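Local coordinates for protein lipase (PDB 1LGY) that hydrolyses the ester bonds of triglycerides and of their partial glycerides, with a strong preference for positions 1 and 3, at residues A[170-175]-A[192-197]; A[85-90]-A[252-257]. All coordinates share one frame; numbering follows the deposited sequence.

Interaction 1: residues A[170-175]-A[192-197]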
loop_
_atom_site.group_PDB
_atom_site.type_symbol
_atom_site.label_atom_id
_atom_site.label_comp_id
_atom_site.label_asym_id
_atom_site.label_seq_id
_atom_site.Cartn_x
_atom_site.Cartn_y
_atom_site.Cartn_z
ATOM N N LEU A 170 -6.952 5.399 11.495
ATOM C CA LEU A 170 -6.699 4.624 10.295
ATOM C C LEU A 170 -5.777 5.472 9.445
ATOM O O LEU A 170 -5.984 6.653 9.191
ATOM C CB LEU A 170 -7.956 4.331 9.503
ATOM C CG LEU A 170 -7.779 3.456 8.256
ATOM C CD1 LEU A 170 -7.208 2.090 8.584
ATOM C CD2 LEU A 170 -9.129 3.271 7.640
ATOM N N SER A 171 -4.677 4.818 9.083
ATOM C CA SER A 171 -3.670 5.389 8.216
ATOM C C SER A 171 -3.342 4.446 7.055
ATOM O O SER A 171 -3.508 3.251 7.238
ATOM C CB SER A 171 -2.475 5.635 9.055
ATOM O OG SER A 171 -2.310 7.023 8.951
ATOM N N ILE A 172 -2.870 4.842 5.870
ATOM C CA ILE A 172 -2.601 3.935 4.750
ATOM C C ILE A 172 -1.274 4.366 4.177
ATOM O O ILE A 172 -1.139 5.556 3.933
ATOM C CB ILE A 172 -3.580 4.030 3.536
ATOM C CG1 ILE A 172 -4.985 3.691 3.880
ATOM C CG2 ILE A 172 -3.186 2.957 2.515
ATOM C CD1 ILE A 172 -5.946 4.174 2.801
ATOM N N PHE A 173 -0.327 3.451 3.891
ATOM C CA PHE A 173 0.960 3.809 3.300
ATOM C C PHE A 173 1.312 2.907 2.150
ATOM O O PHE A 173 1.197 1.708 2.363
ATOM C CB PHE A 173 2.063 3.675 4.303
ATOM C CG PHE A 173 2.162 4.851 5.245
ATOM C CD1 PHE A 173 1.323 4.942 6.358
ATOM C CD2 PHE A 173 3.145 5.809 5.040
ATOM C CE1 PHE A 173 1.482 5.997 7.269
ATOM C CE2 PHE A 173 3.292 6.854 5.951
ATOM C CZ PHE A 173 2.468 6.948 7.059
ATOM N N THR A 174 1.687 3.327 0.945
ATOM C CA THR A 174 2.144 2.332 -0.017
ATOM C C THR A 174 3.448 2.732 -0.684
ATOM O O THR A 174 3.740 3.904 -0.832
ATOM C CB THR A 174 1.073 2.063 -1.157
ATOM O OG1 THR A 174 1.044 3.205 -2.004
ATOM C CG2 THR A 174 -0.337 1.846 -0.653
ATOM N N VAL A 175 4.317 1.813 -1.051
ATOM C CA VAL A 175 5.467 2.159 -1.882
ATOM C C VAL A 175 5.266 1.414 -3.217
ATOM O O VAL A 175 4.835 0.295 -3.153
ATOM C CB VAL A 175 6.851 1.727 -1.261
ATOM C CG1 VAL A 175 7.175 2.581 -0.068
ATOM C CG2 VAL A 175 6.834 0.296 -0.799
ATOM N N THR A 192 -12.536 11.100 2.262
ATOM C CA THR A 192 -12.639 10.392 3.530
ATOM C C THR A 192 -11.817 11.058 4.624
ATOM O O THR A 192 -12.140 11.086 5.823
ATOM C CB THR A 192 -12.163 8.914 3.415
ATOM O OG1 THR A 192 -10.822 8.955 2.993
ATOM C CG2 THR A 192 -12.913 8.085 2.420
ATOM N N GLY A 193 -10.690 11.591 4.175
ATOM C CA GLY A 193 -9.743 12.206 5.086
ATOM C C GLY A 193 -8.726 11.214 5.660
ATOM O O GLY A 193 -7.850 11.621 6.434
ATOM N N ILE A 194 -8.791 9.926 5.302
ATOM C CA ILE A 194 -7.827 8.941 5.766
ATOM C C ILE A 194 -6.484 9.378 5.200
ATOM O O ILE A 194 -6.401 9.615 3.994
ATOM C CB ILE A 194 -8.195 7.564 5.235
ATOM C CG1 ILE A 194 -9.562 7.160 5.726
ATOM C CG2 ILE A 194 -7.127 6.562 5.669
ATOM C CD1 ILE A 194 -9.693 7.249 7.260
ATOM N N PRO A 195 -5.409 9.587 5.961
ATOM C CA PRO A 195 -4.102 9.861 5.365
ATOM C C PRO A 195 -3.577 8.724 4.525
ATOM O O PRO A 195 -3.497 7.572 4.927
ATOM C CB PRO A 195 -3.233 10.194 6.509
ATOM C CG PRO A 195 -3.974 9.674 7.687
ATOM C CD PRO A 195 -5.425 9.933 7.361
ATOM N N PHE A 196 -3.294 9.072 3.288
ATOM C CA PHE A 196 -2.744 8.151 2.321
ATOM C C PHE A 196 -1.473 8.777 1.774
ATOM O O PHE A 196 -1.493 9.871 1.218
ATOM C CB PHE A 196 -3.819 7.976 1.274
ATOM C CG PHE A 196 -3.460 7.040 0.142
ATOM C CD1 PHE A 196 -2.671 5.939 0.354
ATOM C CD2 PHE A 196 -3.940 7.313 -1.130
ATOM C CE1 PHE A 196 -2.358 5.094 -0.715
ATOM C CE2 PHE A 196 -3.638 6.492 -2.185
ATOM C CZ PHE A 196 -2.848 5.390 -1.973
ATOM N N GLN A 197 -0.368 8.072 1.915
ATOM C CA GLN A 197 0.925 8.517 1.482
ATOM C C GLN A 197 1.449 7.586 0.397
ATOM O O GLN A 197 1.830 6.479 0.766
ATOM C CB GLN A 197 1.859 8.476 2.649
ATOM C CG GLN A 197 1.562 9.398 3.807
ATOM C CD GLN A 197 1.861 10.847 3.485
ATOM O OE1 GLN A 197 2.798 11.170 2.741
ATOM N NE2 GLN A 197 1.042 11.736 4.057
#
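Ile172 O is approached by two groups of the neighbouring strand: Gln197 N, whose hydrogen bond is weak at 3.3 Å, and Phe196 CA, whose C-H points at the same oxygen from 3.5 Å. Stronger backbone bonds lie before and after it. Ile172 N donates to Pro195 O over 3.0 Å, and Thr174 N to Gln197 O over 3.2 Å with an N-H...O angle of 163°. This ladder, with Ile172 level with Phe196 and Phe173 with Gln197, defines parallel pairing. On the face that carries Ile172 and Phe196, Ile172 CG2 meets Phe196 CD1 at 3.7 Å, while the methyl Thr174 CG2 comes in at the edge of the Phe196 ring, 3.8 Å from Phe196 CE1. Phe196 has CG anti to its backbone N (chi1 180°), which lays the ring beside these two residues. Ile194 CG2 wedges between Leu170 O and Ile172 CD1. On the other face Gln197 CG lies 3.7 Å from Phe173 CE2, the two side chains running side by side. The strands belong to a right-handed beta-alpha-beta crossover through helix 183-192. Helix 146-161 covers the Ile172 face through Leu152, helix 11-26 packs on Phe173 and Gln197, and strand 138-144 pairs with the far edge of 170-175.

Interaction 2: residues A[85-90]-A[252-257]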
loop_
_atom_site.group_PDB
_atom_site.type_symbol
_atom_site.label_atom_id
_atom_site.label_comp_id
_atom_site.label_asym_id
_atom_site.label_seq_id
_atom_site.Cartn_x
_atom_site.Cartn_y
_atom_site.Cartn_z
ATOM N N SER A 85 6.343 -11.748 -9.197
ATOM C CA SER A 85 6.926 -11.831 -10.524
ATOM C C SER A 85 6.412 -10.536 -11.126
ATOM O O SER A 85 5.240 -10.422 -11.488
ATOM C CB SER A 85 6.408 -13.064 -11.266
ATOM O OG SER A 85 5.077 -12.990 -11.763
ATOM N N PHE A 86 7.246 -9.480 -11.147
ATOM C CA PHE A 86 6.720 -8.163 -11.521
ATOM C C PHE A 86 6.682 -7.838 -13.016
ATOM O O PHE A 86 5.822 -7.055 -13.443
ATOM C CB PHE A 86 7.504 -7.090 -10.826
ATOM C CG PHE A 86 7.610 -7.238 -9.334
ATOM C CD1 PHE A 86 6.550 -6.909 -8.521
ATOM C CD2 PHE A 86 8.810 -7.638 -8.771
ATOM C CE1 PHE A 86 6.702 -6.973 -7.124
ATOM C CE2 PHE A 86 8.965 -7.704 -7.386
ATOM C CZ PHE A 86 7.910 -7.368 -6.546
ATOM N N ARG A 87 7.562 -8.439 -13.838
ATOM C CA ARG A 87 7.495 -8.209 -15.289
ATOM C C ARG A 87 6.262 -8.869 -15.950
ATOM O O ARG A 87 5.800 -8.437 -17.006
ATOM C CB ARG A 87 8.767 -8.733 -15.972
ATOM C CG ARG A 87 10.087 -8.046 -15.598
ATOM C CD ARG A 87 11.335 -8.829 -16.043
ATOM N NE ARG A 87 12.513 -8.292 -15.370
ATOM C CZ ARG A 87 13.273 -7.318 -15.907
ATOM N NH1 ARG A 87 12.985 -6.795 -17.108
ATOM N NH2 ARG A 87 14.316 -6.811 -15.224
ATOM N N SER A 88 5.695 -9.904 -15.319
ATOM C CA SER A 88 4.488 -10.607 -15.764
ATOM C C SER A 88 3.243 -10.052 -15.087
ATOM O O SER A 88 2.129 -10.369 -15.497
ATOM C CB SER A 88 4.503 -12.095 -15.411
ATOM O OG SER A 88 5.617 -12.814 -15.918
ATOM N N ALA A 89 3.408 -9.316 -13.965
ATOM C CA ALA A 89 2.300 -8.651 -13.302
ATOM C C ALA A 89 1.990 -7.447 -14.176
ATOM O O ALA A 89 0.832 -7.169 -14.480
ATOM C CB ALA A 89 2.709 -8.169 -11.924
ATOM N N ILE A 90 3.037 -6.776 -14.662
ATOM C CA ILE A 90 2.869 -5.636 -15.544
ATOM C C ILE A 90 2.425 -6.073 -16.950
ATOM O O ILE A 90 1.347 -5.676 -17.342
ATOM C CB ILE A 90 4.238 -4.870 -15.465
ATOM C CG1 ILE A 90 4.124 -3.790 -14.415
ATOM C CG2 ILE A 90 4.623 -4.200 -16.753
ATOM C CD1 ILE A 90 3.859 -4.317 -12.994
ATOM N N THR A 252 10.890 5.331 -17.947
ATOM C CA THR A 252 10.352 4.530 -16.863
ATOM C C THR A 252 11.095 3.188 -16.830
ATOM O O THR A 252 11.633 2.747 -17.854
ATOM C CB THR A 252 8.833 4.526 -17.213
ATOM O OG1 THR A 252 8.140 5.293 -16.227
ATOM C CG2 THR A 252 8.310 3.156 -17.375
ATOM N N SER A 253 11.070 2.508 -15.656
ATOM C CA SER A 253 11.902 1.346 -15.380
ATOM C C SER A 253 11.348 0.381 -14.363
ATOM O O SER A 253 10.901 0.810 -13.314
ATOM C CB SER A 253 13.276 1.828 -14.883
ATOM O OG SER A 253 14.066 0.740 -14.429
ATOM N N ILE A 254 11.387 -0.925 -14.572
ATOM C CA ILE A 254 10.870 -1.829 -13.552
ATOM C C ILE A 254 11.880 -2.041 -12.459
ATOM O O ILE A 254 11.542 -2.450 -11.348
ATOM C CB ILE A 254 10.464 -3.198 -14.186
ATOM C CG1 ILE A 254 9.801 -4.072 -13.139
ATOM C CG2 ILE A 254 11.674 -3.878 -14.804
ATOM C CD1 ILE A 254 8.366 -3.646 -12.768
ATOM N N LEU A 255 13.133 -1.700 -12.766
ATOM C CA LEU A 255 14.208 -1.929 -11.813
ATOM C C LEU A 255 14.133 -1.007 -10.585
ATOM O O LEU A 255 14.545 -1.345 -9.460
ATOM C CB LEU A 255 15.538 -1.822 -12.629
ATOM C CG LEU A 255 15.975 -3.050 -13.512
ATOM C CD1 LEU A 255 15.211 -3.115 -14.825
ATOM C CD2 LEU A 255 17.427 -2.906 -13.948
ATOM N N ASP A 256 13.473 0.144 -10.730
ATOM C CA ASP A 256 13.373 1.068 -9.614
ATOM C C ASP A 256 12.232 0.628 -8.723
ATOM O O ASP A 256 12.061 1.111 -7.608
ATOM C CB ASP A 256 13.137 2.487 -10.131
ATOM C CG ASP A 256 14.238 3.142 -10.969
ATOM O OD1 ASP A 256 15.027 2.426 -11.586
ATOM O OD2 ASP A 256 14.302 4.374 -11.049
ATOM N N HIS A 257 11.417 -0.314 -9.204
ATOM C CA HIS A 257 10.383 -0.930 -8.412
ATOM C C HIS A 257 10.932 -1.815 -7.293
ATOM O O HIS A 257 10.299 -2.002 -6.241
ATOM C CB HIS A 257 9.589 -1.714 -9.355
ATOM C CG HIS A 257 8.287 -2.179 -8.823
ATOM N ND1 HIS A 257 7.523 -1.530 -7.981
ATOM C CD2 HIS A 257 7.710 -3.363 -9.124
ATOM C CE1 HIS A 257 6.482 -2.261 -7.731
ATOM N NE2 HIS A 257 6.605 -3.360 -8.423
#
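His257 turns the edge of its imidazole toward the face of Phe86, an edge-to-face pair with centroids 4.8 Å apart and planes at 76°. This is the close-packed part of the contact: His257 CD2 stands above one face of the phenyl ring, displaced toward its rim, and His257 NE2 comes to 3.6 Å from Phe86 CD1. His257 has CG anti to its backbone N (chi1 -166°), which carries the imidazole across to Phe86. At the base of the phenyl side chain, Ile254 CD1 touches Phe86 CB at 4.0 Å. His257 belongs to the Ser-His-Asp catalytic triad of this alpha/beta hydrolase: its NE2 is hydrogen-bonded to Ser145 OG and its ND1 to Asp204 OD2, so both nitrogens have partners and the ring's rotation is fixed while Phe86 flanks it. Ser253 OG forms an ST turn just ahead, accepting from Leu255 N at 3.1 Å. The outer side is more exposed, and Leu255 takes little part in it. There the extended Arg87 chain carries its guanidinium across Ile254, whose CG2 sits over one face of that group, 3.9 Å from Arg87 NH1. Farther out, Arg87 NH2 grazes Leu255 CD1 at 3.8 Å, a van der Waals approach between two exposed side chains.

The two contacts have centres about 24 Å apart, on opposite sides of the centre of the chain, and do not touch; their nearest atoms are about 5 Å apart. Along the sequence, interaction 1 is nested within the loop that interaction 2 closes. They differ in kind: 170-175 with 192-197 is buried, hydrogen-bonded sheet, whereas 85-90 with 252-257 joins a short helix to a loop through side chains. Both relate to the catalytic site. Interaction 2 contains its histidine, with the His257 side chain about 3 Å from those of Ser145 and Asp204. Interaction 1 belongs to the central sheet, the side chain of Thr174 lying about 9 Å from that of Ser145 and about 9 Å from that of Asp204.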